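Local structure of alanine dehydrogenase (Archaeoglobus fulgidus, 1OMO) at residues 2-7 against 307-312; 22-27 against 109-114; 118-123 against 269-274. The protein catalyses the reversible NAD-dependent oxidative deamination of L-alanine to pyruvate and ammonium, working as a homodimer. All blocks are in the same frame, centred on the assembly; numbering follows the deposited sequence.

Contact 1. Residues 2-7 against 307-312; sequences ETLILT and NALSKN
Leu-4 and Leu-6 on strand 3-6 pack on Ala-308 in the last turns of helix 294-311, a buried, purely apolar strand-on-helix contact within the sheet-built domain through which the dimer forms. The helix runs across the strand rather than along it: the axes of strand 3-6 and of residues 307-311 come within 10.9 Å, at 95°. Within residues 307-312 the strand meets mainly Ala-308. Its two leucines, two positions apart, lie on the same face of the sheet, and both reach the methyl of Ala-308. Leu-4 CD2 comes to 3.8 Å from Ala-308 CB, and Leu-6 CD1 approaches the same CB to 3.9 Å. Their different first torsions bring the branches together: Leu-4 has CG anti to its backbone nitrogen (chi1 -176°), while Leu-6 has CG anti to its carbonyl carbon (chi1 -72°). At the exposed border Leu-309 starts off to the side of the strand, but its end comes nearer, and its CD2 lies 4.5 Å from Leu-4 CD2. Tyr-305 and Val-304, earlier on the same helix, continue the hydrophobic layer against Leu-4 and Leu-6, and Leu-14 rests on Ala-308. The intervening residue, Ile-5, faces the other side of the sheet and packs on Ile-317 of the second subunit, in keeping with the beta-sandwich dimer. Strand 3-6 is bonded to its sheet neighbours through Val-98 and Ser-315. Just past the contact the helix closes in a Schellman motif at Asn-312, whose N bonds back to Leu-309 O at 3.1 Å. No hydrogen bond links the two segments directly, so they meet through van der Waals contact alone, with the single alanine methyl set against two leucine ends.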
loop_
_atom_site.group_PDB
_atom_site.type_symbol
_atom_site.label_atom_id
_atom_site.label_comp_id
_atom_site.label_asym_id
_atom_site.label_seq_id
_atom_site.Cartn_x
_atom_site.Cartn_y
_atom_site.Cartn_z
ATOM N N GLU A 2 9.643 0.938 -20.139
ATOM C CA GLU A 2 10.597 1.623 -19.281
ATOM C C GLU A 2 9.942 2.334 -18.124
ATOM O O GLU A 2 8.927 3.005 -18.304
ATOM C CB GLU A 2 11.370 2.676 -20.085
ATOM C CG GLU A 2 12.057 2.124 -21.310
ATOM C CD GLU A 2 13.163 1.175 -20.938
ATOM O OE1 GLU A 2 14.299 1.638 -20.691
ATOM O OE2 GLU A 2 12.884 -0.040 -20.873
ATOM N N THR A 3 10.530 2.204 -16.941
ATOM C CA THR A 3 10.029 2.918 -15.775
ATOM C C THR A 3 11.054 4.034 -15.477
ATOM O O THR A 3 12.270 3.802 -15.441
ATOM C CB THR A 3 9.878 1.977 -14.569
ATOM O OG1 THR A 3 8.813 1.048 -14.825
ATOM C CG2 THR A 3 9.582 2.753 -13.302
ATOM N N LEU A 4 10.558 5.258 -15.307
ATOM C CA LEU A 4 11.404 6.422 -15.022
ATOM C C LEU A 4 11.743 6.437 -13.516
ATOM O O LEU A 4 10.875 6.175 -12.680
ATOM C CB LEU A 4 10.642 7.696 -15.420
ATOM C CG LEU A 4 11.274 9.071 -15.342
ATOM C CD1 LEU A 4 12.292 9.201 -16.437
ATOM C CD2 LEU A 4 10.207 10.139 -15.445
ATOM N N ILE A 5 13.006 6.695 -13.183
ATOM C CA ILE A 5 13.457 6.764 -11.787
ATOM C C ILE A 5 13.805 8.219 -11.485
ATOM O O ILE A 5 14.620 8.814 -12.190
ATOM C CB ILE A 5 14.700 5.855 -11.552
ATOM C CG1 ILE A 5 14.336 4.399 -11.891
ATOM C CG2 ILE A 5 15.138 5.892 -10.087
ATOM C CD1 ILE A 5 13.107 3.874 -11.130
ATOM N N LEU A 6 13.156 8.801 -10.473
ATOM C CA LEU A 6 13.413 10.196 -10.105
ATOM C C LEU A 6 13.890 10.359 -8.671
ATOM O O LEU A 6 13.264 9.886 -7.703
ATOM C CB LEU A 6 12.176 11.055 -10.324
ATOM C CG LEU A 6 11.758 11.373 -11.762
ATOM C CD1 LEU A 6 10.498 12.196 -11.700
ATOM C CD2 LEU A 6 12.838 12.137 -12.523
ATOM N N THR A 7 15.026 11.028 -8.562
ATOM C CA THR A 7 15.688 11.304 -7.299
ATOM C C THR A 7 15.114 12.548 -6.605
ATOM O O THR A 7 14.463 13.377 -7.246
ATOM C CB THR A 7 17.155 11.594 -7.535
ATOM O OG1 THR A 7 17.278 12.867 -8.146
ATOM C CG2 THR A 7 17.707 10.677 -8.536
ATOM N N ASN A 307 6.437 16.903 -16.060
ATOM C CA ASN A 307 7.492 17.878 -16.232
ATOM C C ASN A 307 8.806 17.161 -16.460
ATOM O O ASN A 307 9.720 17.714 -17.054
ATOM C CB ASN A 307 7.618 18.780 -15.021
ATOM C CG ASN A 307 6.577 19.867 -15.003
ATOM O OD1 ASN A 307 6.001 20.194 -16.031
ATOM N ND2 ASN A 307 6.340 20.443 -13.839
ATOM N N ALA A 308 8.907 15.934 -15.963
ATOM C CA ALA A 308 10.110 15.155 -16.122
ATOM C C ALA A 308 10.241 14.713 -17.595
ATOM O O ALA A 308 11.342 14.757 -18.162
ATOM C CB ALA A 308 10.082 13.949 -15.189
ATOM N N LEU A 309 9.146 14.279 -18.222
ATOM C CA LEU A 309 9.234 13.889 -19.623
ATOM C C LEU A 309 9.704 15.117 -20.416
ATOM O O LEU A 309 10.654 15.038 -21.210
ATOM C CB LEU A 309 7.890 13.449 -20.141
ATOM C CG LEU A 309 7.329 12.296 -19.323
ATOM C CD1 LEU A 309 5.974 11.927 -19.881
ATOM C CD2 LEU A 309 8.257 11.092 -19.367
ATOM N N SER A 310 9.050 16.252 -20.174
ATOM C CA SER A 310 9.369 17.508 -20.860
ATOM C C SER A 310 10.807 17.944 -20.824
ATOM O O SER A 310 11.313 18.424 -21.826
ATOM C CB SER A 310 8.542 18.660 -20.306
ATOM O OG SER A 310 7.203 18.480 -20.691
ATOM N N LYS A 311 11.474 17.792 -19.686
ATOM C CA LYS A 311 12.852 18.238 -19.592
ATOM C C LYS A 311 13.882 17.132 -19.705
ATOM O O LYS A 311 15.070 17.350 -19.443
ATOM C CB LYS A 311 13.060 18.999 -18.290
ATOM C CG LYS A 311 12.173 20.208 -18.145
ATOM C CD LYS A 311 12.498 20.916 -16.836
ATOM C CE LYS A 311 11.826 22.269 -16.766
ATOM N NZ LYS A 311 12.078 22.892 -15.443
ATOM N N ASN A 312 13.434 15.949 -20.110
ATOM C CA ASN A 312 14.331 14.803 -20.263
ATOM C C ASN A 312 15.074 14.547 -18.949
ATOM O O ASN A 312 16.272 14.234 -18.949
ATOM C CB ASN A 312 15.357 15.058 -21.374
ATOM C CG ASN A 312 16.027 13.774 -21.848
ATOM O OD1 ASN A 312 17.171 13.789 -22.296
ATOM N ND2 ASN A 312 15.305 12.655 -21.760
#

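Contact 2. Residues 22-27 against 109-114; sequences NAVEEA and TGAAGG. With NAD (nicotinamide-adenine-dinucleotide), chain D.
Val-24 of helix 17-32 sets its two methyls against Ala-111 and Ala-112 of helix 102-120, a buried helix-to-helix packing beside the NAD site of this Rossmann-fold dehydrogenase. The branches divide the work. CG1, anti to the backbone nitrogen (chi1 173°), rests 4.0 Å from Ala-112 CB, whereas CG2 lies 4.0 Å from Ala-111 CB. With alanines facing the valine across these two helix segments, the backbones come near each other, and the CA atoms of Val-24 and Ala-112 are 6.4 Å apart. Another side of helix 102-120 serves the cofactor: Thr-109 turns away from Val-24 and puts its branched end against the nicotinamide. Its CG2 touches the ring carbon NAD C4N at 3.4 Å and the carboxamide carbon NAD C7N at 3.6 Å. The C4N atom is the one that takes up hydride in such dehydrogenases, which places Thr-109 right at the reacting end of NAD. Replacing Thr-109 by alanine removes the CG2 methyl beside C4N and C7N, which would probably open a gap at the nicotinamide and let its ring shift. In the next shell, Arg-108 packs on Val-24 and also hydrogen-bonds NAD through NH1, so the valine also packs behind a residue that binds NAD, while Gln-296 of helix 294-311 touches both Val-24 and Ala-112. Farther along, Gly-113 O accepts a hydrogen bond from Asn-214 ND2, tying the helix to a strand of the parallel sheet. The hydroxyl of Thr-109 is itself held by its own helix: OG1 bonds to the backbone carbonyl of Thr-105, and in this position it lies 3.0 Å from NAD C4N.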
loop_
_atom_site.group_PDB
_atom_site.type_symbol
_atom_site.label_atom_id
_atom_site.label_comp_id
_atom_site.label_asym_id
_atom_site.label_seq_id
_atom_site.Cartn_x
_atom_site.Cartn_y
_atom_site.Cartn_z
ATOM N N ASN A 22 -2.007 24.410 -7.299
ATOM C CA ASN A 22 -3.099 24.186 -8.232
ATOM C C ASN A 22 -3.550 22.741 -8.223
ATOM O O ASN A 22 -4.745 22.478 -8.286
ATOM C CB ASN A 22 -2.687 24.572 -9.648
ATOM C CG ASN A 22 -2.728 26.059 -9.864
ATOM O OD1 ASN A 22 -2.082 26.585 -10.777
ATOM N ND2 ASN A 22 -3.494 26.757 -9.025
ATOM N N ALA A 23 -2.580 21.831 -8.151
ATOM C CA ALA A 23 -2.839 20.397 -8.145
ATOM C C ALA A 23 -3.560 19.954 -6.885
ATOM O O ALA A 23 -4.508 19.178 -6.948
ATOM C CB ALA A 23 -1.518 19.620 -8.299
ATOM N N VAL A 24 -3.131 20.467 -5.741
ATOM C CA VAL A 24 -3.752 20.085 -4.485
ATOM C C VAL A 24 -5.174 20.619 -4.394
ATOM O O VAL A 24 -6.072 19.945 -3.885
ATOM C CB VAL A 24 -2.890 20.562 -3.263
ATOM C CG1 VAL A 24 -3.617 20.318 -1.938
ATOM C CG2 VAL A 24 -1.587 19.804 -3.257
ATOM N N GLU A 25 -5.393 21.820 -4.917
ATOM C CA GLU A 25 -6.732 22.406 -4.906
ATOM C C GLU A 25 -7.702 21.573 -5.765
ATOM O O GLU A 25 -8.826 21.238 -5.335
ATOM C CB GLU A 25 -6.679 23.845 -5.415
ATOM C CG GLU A 25 -8.054 24.549 -5.423
ATOM C CD GLU A 25 -7.922 26.062 -5.508
ATOM O OE1 GLU A 25 -6.998 26.546 -6.192
ATOM O OE2 GLU A 25 -8.742 26.777 -4.914
ATOM N N GLU A 26 -7.266 21.216 -6.974
ATOM C CA GLU A 26 -8.118 20.411 -7.875
ATOM C C GLU A 26 -8.341 19.011 -7.272
ATOM O O GLU A 26 -9.425 18.449 -7.355
ATOM C CB GLU A 26 -7.472 20.357 -9.271
ATOM C CG GLU A 26 -8.222 19.568 -10.317
ATOM C CD GLU A 26 -9.630 20.094 -10.627
ATOM O OE1 GLU A 26 -10.253 19.542 -11.554
ATOM O OE2 GLU A 26 -10.116 21.050 -9.974
ATOM N N ALA A 27 -7.311 18.458 -6.637
ATOM C CA ALA A 27 -7.433 17.153 -5.996
ATOM C C ALA A 27 -8.532 17.219 -4.960
ATOM O O ALA A 27 -9.374 16.341 -4.906
ATOM C CB ALA A 27 -6.122 16.762 -5.313
ATOM N N THR A 109 2.008 19.603 1.515
ATOM C CA THR A 109 1.394 19.876 2.820
ATOM C C THR A 109 1.427 21.389 2.889
ATOM O O THR A 109 0.452 22.028 3.291
ATOM C CB THR A 109 2.216 19.252 3.980
ATOM O OG1 THR A 109 2.363 17.841 3.722
ATOM C CG2 THR A 109 1.491 19.464 5.326
ATOM N N GLY A 110 2.535 21.970 2.453
ATOM C CA GLY A 110 2.588 23.412 2.431
ATOM C C GLY A 110 1.475 23.951 1.542
ATOM O O GLY A 110 0.715 24.847 1.943
ATOM N N ALA A 111 1.358 23.402 0.327
ATOM C CA ALA A 111 0.335 23.860 -0.613
ATOM C C ALA A 111 -1.074 23.792 0.011
ATOM O O ALA A 111 -1.858 24.743 -0.109
ATOM C CB ALA A 111 0.395 23.031 -1.912
ATOM N N ALA A 112 -1.399 22.684 0.681
ATOM C CA ALA A 112 -2.720 22.574 1.293
ATOM C C ALA A 112 -2.935 23.678 2.325
ATOM O O ALA A 112 -3.999 24.278 2.369
ATOM C CB ALA A 112 -2.914 21.206 1.931
ATOM N N GLY A 113 -1.905 23.963 3.118
ATOM C CA GLY A 113 -2.023 24.974 4.142
ATOM C C GLY A 113 -2.406 26.274 3.483
ATOM O O GLY A 113 -3.298 26.950 3.952
ATOM N N GLY A 114 -1.734 26.588 2.382
ATOM C CA GLY A 114 -1.999 27.801 1.633
ATOM C C GLY A 114 -3.398 27.846 1.020
ATOM O O GLY A 114 -4.040 28.902 1.029
HETATM P PA NAD D . 10.698 19.254 12.343
HETATM O O1A NAD D . 11.197 18.383 13.437
HETATM O O2A NAD D . 11.703 19.828 11.336
HETATM O O5B NAD D . 9.741 20.537 12.750
HETATM C C5B NAD D . 9.030 20.613 14.056
HETATM C C4B NAD D . 9.565 21.875 14.782
HETATM O O4B NAD D . 8.761 21.896 16.043
HETATM C C3B NAD D . 11.071 21.831 15.327
HETATM O O3B NAD D . 11.845 22.996 14.835
HETATM C C2B NAD D . 10.959 21.781 16.870
HETATM O O2B NAD D . 11.989 22.278 17.644
HETATM C C1B NAD D . 9.560 22.442 17.066
HETATM N N9A NAD D . 8.881 22.018 18.256
HETATM C C8A NAD D . 8.777 20.789 18.875
HETATM N N7A NAD D . 8.032 20.809 19.959
HETATM C C5A NAD D . 7.598 22.051 20.128
HETATM C C6A NAD D . 6.734 22.661 21.140
HETATM N N6A NAD D . 6.248 21.972 22.140
HETATM N N1A NAD D . 6.496 24.013 20.959
HETATM C C2A NAD D . 7.000 24.746 19.939
HETATM N N3A NAD D . 7.842 24.201 18.944
HETATM C C4A NAD D . 8.097 22.845 19.073
HETATM O O3 NAD D . 9.444 18.674 11.415
HETATM P PN NAD D . 8.586 19.229 10.057
HETATM O O1N NAD D . 8.988 20.662 9.823
HETATM O O2N NAD D . 8.665 18.176 8.970
HETATM O O5D NAD D . 7.054 19.214 10.761
HETATM C C5D NAD D . 6.886 17.884 11.583
HETATM C C4D NAD D . 5.489 17.692 12.073
HETATM O O4D NAD D . 4.565 17.766 10.849
HETATM C C3D NAD D . 5.185 16.294 12.700
HETATM O O3D NAD D . 4.077 16.339 13.619
HETATM C C2D NAD D . 4.890 15.485 11.433
HETATM O O2D NAD D . 4.481 14.177 11.662
HETATM C C1D NAD D . 3.862 16.467 10.695
HETATM N N1N NAD D . 3.688 16.409 9.202
HETATM C C2N NAD D . 2.280 16.340 8.812
HETATM C C3N NAD D . 2.061 16.483 7.394
HETATM C C7N NAD D . 0.476 16.391 6.966
HETATM O O7N NAD D . 0.199 16.039 5.784
HETATM N N7N NAD D . -0.467 16.718 7.907
HETATM C C4N NAD D . 3.048 16.692 6.402
HETATM C C5N NAD D . 4.400 16.744 6.935
HETATM C C6N NAD D . 4.706 16.611 8.299
#

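Contact 3. Residues 118-123 against 269-274; sequences KYLARK and GEVIAG
Tyr-119, in the last turn of helix 102-120, lays one face of its ring over the side chain of Ile-272 in helix 268-273. Ile-272 CG1 is 3.8 Å from the ring centroid and 14° off the ring normal, a CH-pi contact displaced toward the rim, so that the nearest ring atom is CE2, at 3.7 Å from CG1. The two side chains cross at about a right angle, and Ile-272 uses both of its branches: CG2, anti to the backbone nitrogen, reaches along to the phenol end and lies 3.6 Å from Tyr-119 OH. Behind this, Val-271 CG1 fits at the base of the tyrosine, 4.3 Å from Tyr-119 CB, and meets Leu-120 CD1 at the same separation of 4.3 Å. The phenol OH lies close to Glu-25 OE2 of helix 17-32, probably as a hydrogen bond, although the modelled separation is unusually short; this carboxylate oxygen also has a weak, long ion pair with Lys-118 NZ. Both segments include helix ends, beside the parallel sheet of the Rossmann-fold NAD domain. Helix 102-120 stops at Leu-120, whose carbonyl oxygen accepts a hydrogen bond from Arg-279 NH2, while helix 268-273, which follows an edge strand of that sheet, finishes in a Schellman motif at Gly-274. The carbon face of Tyr-119 thus packs on helix 268-273 while its oxygen points to a carboxylate of helix 17-32, which would probably satisfy it, a mixed environment consistent with partial burial.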
loop_
_atom_site.group_PDB
_atom_site.type_symbol
_atom_site.label_atom_id
_atom_site.label_comp_id
_atom_site.label_asym_id
_atom_site.label_seq_id
_atom_site.Cartn_x
_atom_site.Cartn_y
_atom_site.Cartn_z
ATOM N N LYS A 118 -6.544 30.305 2.044
ATOM C CA LYS A 118 -7.177 31.078 0.982
ATOM C C LYS A 118 -8.705 31.028 1.073
ATOM O O LYS A 118 -9.383 32.031 0.849
ATOM C CB LYS A 118 -6.775 30.568 -0.401
ATOM C CG LYS A 118 -7.647 31.218 -1.506
ATOM C CD LYS A 118 -7.127 31.036 -2.945
ATOM C CE LYS A 118 -7.670 29.762 -3.575
ATOM N NZ LYS A 118 -7.250 29.611 -5.011
ATOM N N TYR A 119 -9.244 29.855 1.417
ATOM C CA TYR A 119 -10.687 29.669 1.502
ATOM C C TYR A 119 -11.289 29.955 2.856
ATOM O O TYR A 119 -12.465 30.275 2.959
ATOM C CB TYR A 119 -11.050 28.224 1.134
ATOM C CG TYR A 119 -11.044 27.953 -0.353
ATOM C CD1 TYR A 119 -12.179 28.191 -1.119
ATOM C CD2 TYR A 119 -9.900 27.502 -0.995
ATOM C CE1 TYR A 119 -12.182 27.982 -2.499
ATOM C CE2 TYR A 119 -9.880 27.298 -2.372
ATOM C CZ TYR A 119 -11.033 27.541 -3.122
ATOM O OH TYR A 119 -11.048 27.360 -4.491
ATOM N N LEU A 120 -10.490 29.845 3.902
ATOM C CA LEU A 120 -11.024 29.995 5.234
ATOM C C LEU A 120 -10.650 31.227 6.053
ATOM O O LEU A 120 -11.414 31.630 6.915
ATOM C CB LEU A 120 -10.667 28.735 6.018
ATOM C CG LEU A 120 -11.588 27.529 6.101
ATOM C CD1 LEU A 120 -12.710 27.583 5.126
ATOM C CD2 LEU A 120 -10.717 26.289 5.927
ATOM N N ALA A 121 -9.490 31.816 5.791
ATOM C CA ALA A 121 -9.030 32.974 6.559
ATOM C C ALA A 121 -9.612 34.291 6.072
ATOM O O ALA A 121 -9.948 34.422 4.896
ATOM C CB ALA A 121 -7.513 33.050 6.523
ATOM N N ARG A 122 -9.714 35.267 6.974
ATOM C CA ARG A 122 -10.247 36.584 6.614
ATOM C C ARG A 122 -9.451 37.147 5.463
ATOM O O ARG A 122 -8.214 37.135 5.485
ATOM C CB ARG A 122 -10.145 37.536 7.784
ATOM C CG ARG A 122 -11.082 37.239 8.898
ATOM C CD ARG A 122 -10.956 38.312 9.941
ATOM N NE ARG A 122 -9.935 38.016 10.943
ATOM C CZ ARG A 122 -8.835 38.723 11.106
ATOM N NH1 ARG A 122 -8.607 39.764 10.316
ATOM N NH2 ARG A 122 -7.994 38.414 12.078
ATOM N N LYS A 123 -10.148 37.636 4.452
ATOM C CA LYS A 123 -9.473 38.182 3.293
ATOM C C LYS A 123 -8.453 39.276 3.632
ATOM O O LYS A 123 -7.533 39.527 2.848
ATOM C CB LYS A 123 -10.520 38.659 2.283
ATOM C CG LYS A 123 -11.289 37.483 1.681
ATOM C CD LYS A 123 -12.770 37.781 1.525
ATOM C CE LYS A 123 -13.065 38.622 0.283
ATOM N NZ LYS A 123 -13.504 37.812 -0.909
ATOM N N GLY A 269 -12.458 19.930 0.771
ATOM C CA GLY A 269 -12.932 19.674 -0.583
ATOM C C GLY A 269 -14.377 20.127 -0.713
ATOM O O GLY A 269 -14.789 20.701 -1.722
ATOM N N GLU A 270 -15.169 19.881 0.315
ATOM C CA GLU A 270 -16.541 20.297 0.247
ATOM C C GLU A 270 -16.615 21.806 0.137
ATOM O O GLU A 270 -17.450 22.327 -0.602
ATOM C CB GLU A 270 -17.309 19.855 1.476
ATOM C CG GLU A 270 -17.647 18.386 1.496
ATOM C CD GLU A 270 -18.203 17.990 2.842
ATOM O OE1 GLU A 270 -17.568 18.323 3.844
ATOM O OE2 GLU A 270 -19.270 17.363 2.910
ATOM N N VAL A 271 -15.742 22.510 0.854
ATOM C CA VAL A 271 -15.761 23.966 0.787
ATOM C C VAL A 271 -15.317 24.437 -0.587
ATOM O O VAL A 271 -15.935 25.311 -1.193
ATOM C CB VAL A 271 -14.852 24.621 1.865
ATOM C CG1 VAL A 271 -14.777 26.116 1.643
ATOM C CG2 VAL A 271 -15.414 24.353 3.270
ATOM N N ILE A 272 -14.248 23.852 -1.086
ATOM C CA ILE A 272 -13.760 24.262 -2.368
ATOM C C ILE A 272 -14.816 23.978 -3.445
ATOM O O ILE A 272 -15.029 24.788 -4.342
ATOM C CB ILE A 272 -12.437 23.541 -2.685
ATOM C CG1 ILE A 272 -11.370 23.993 -1.693
ATOM C CG2 ILE A 272 -11.977 23.862 -4.098
ATOM C CD1 ILE A 272 -10.064 23.284 -1.846
ATOM N N ALA A 273 -15.492 22.839 -3.326
ATOM C CA ALA A 273 -16.498 22.451 -4.290
ATOM C C ALA A 273 -17.843 23.174 -4.125
ATOM O O ALA A 273 -18.718 23.039 -4.950
ATOM C CB ALA A 273 -16.693 20.948 -4.233
ATOM N N GLY A 274 -18.016 23.950 -3.066
ATOM C CA GLY A 274 -19.287 24.634 -2.914
ATOM C C GLY A 274 -20.375 23.800 -2.267
ATOM O O GLY A 274 -21.547 24.176 -2.306
#

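Overall arrangement
Contacts 2 and 3 share helix 102-120 and have centres about 12 Å apart; Glu-25 of segment 22-27 comes up against Tyr-119, probably in a hydrogen bond, so the two contacts touch. Contact 1 stands apart in the dimer-forming domain, with its centre about 34 Å from that of contact 3 and 23 Å from that of contact 2, although its chain ends enclose both others in sequence. Contacts 1 and 2 are buried and wholly aliphatic across their segments, with alanine methyls receiving larger branches, but only contact 2 includes a residue of the NAD pocket, Thr-109, whereas contact 1 has the second subunit behind its strand. Contact 3, partly buried, adds an aromatic face and a polar tip.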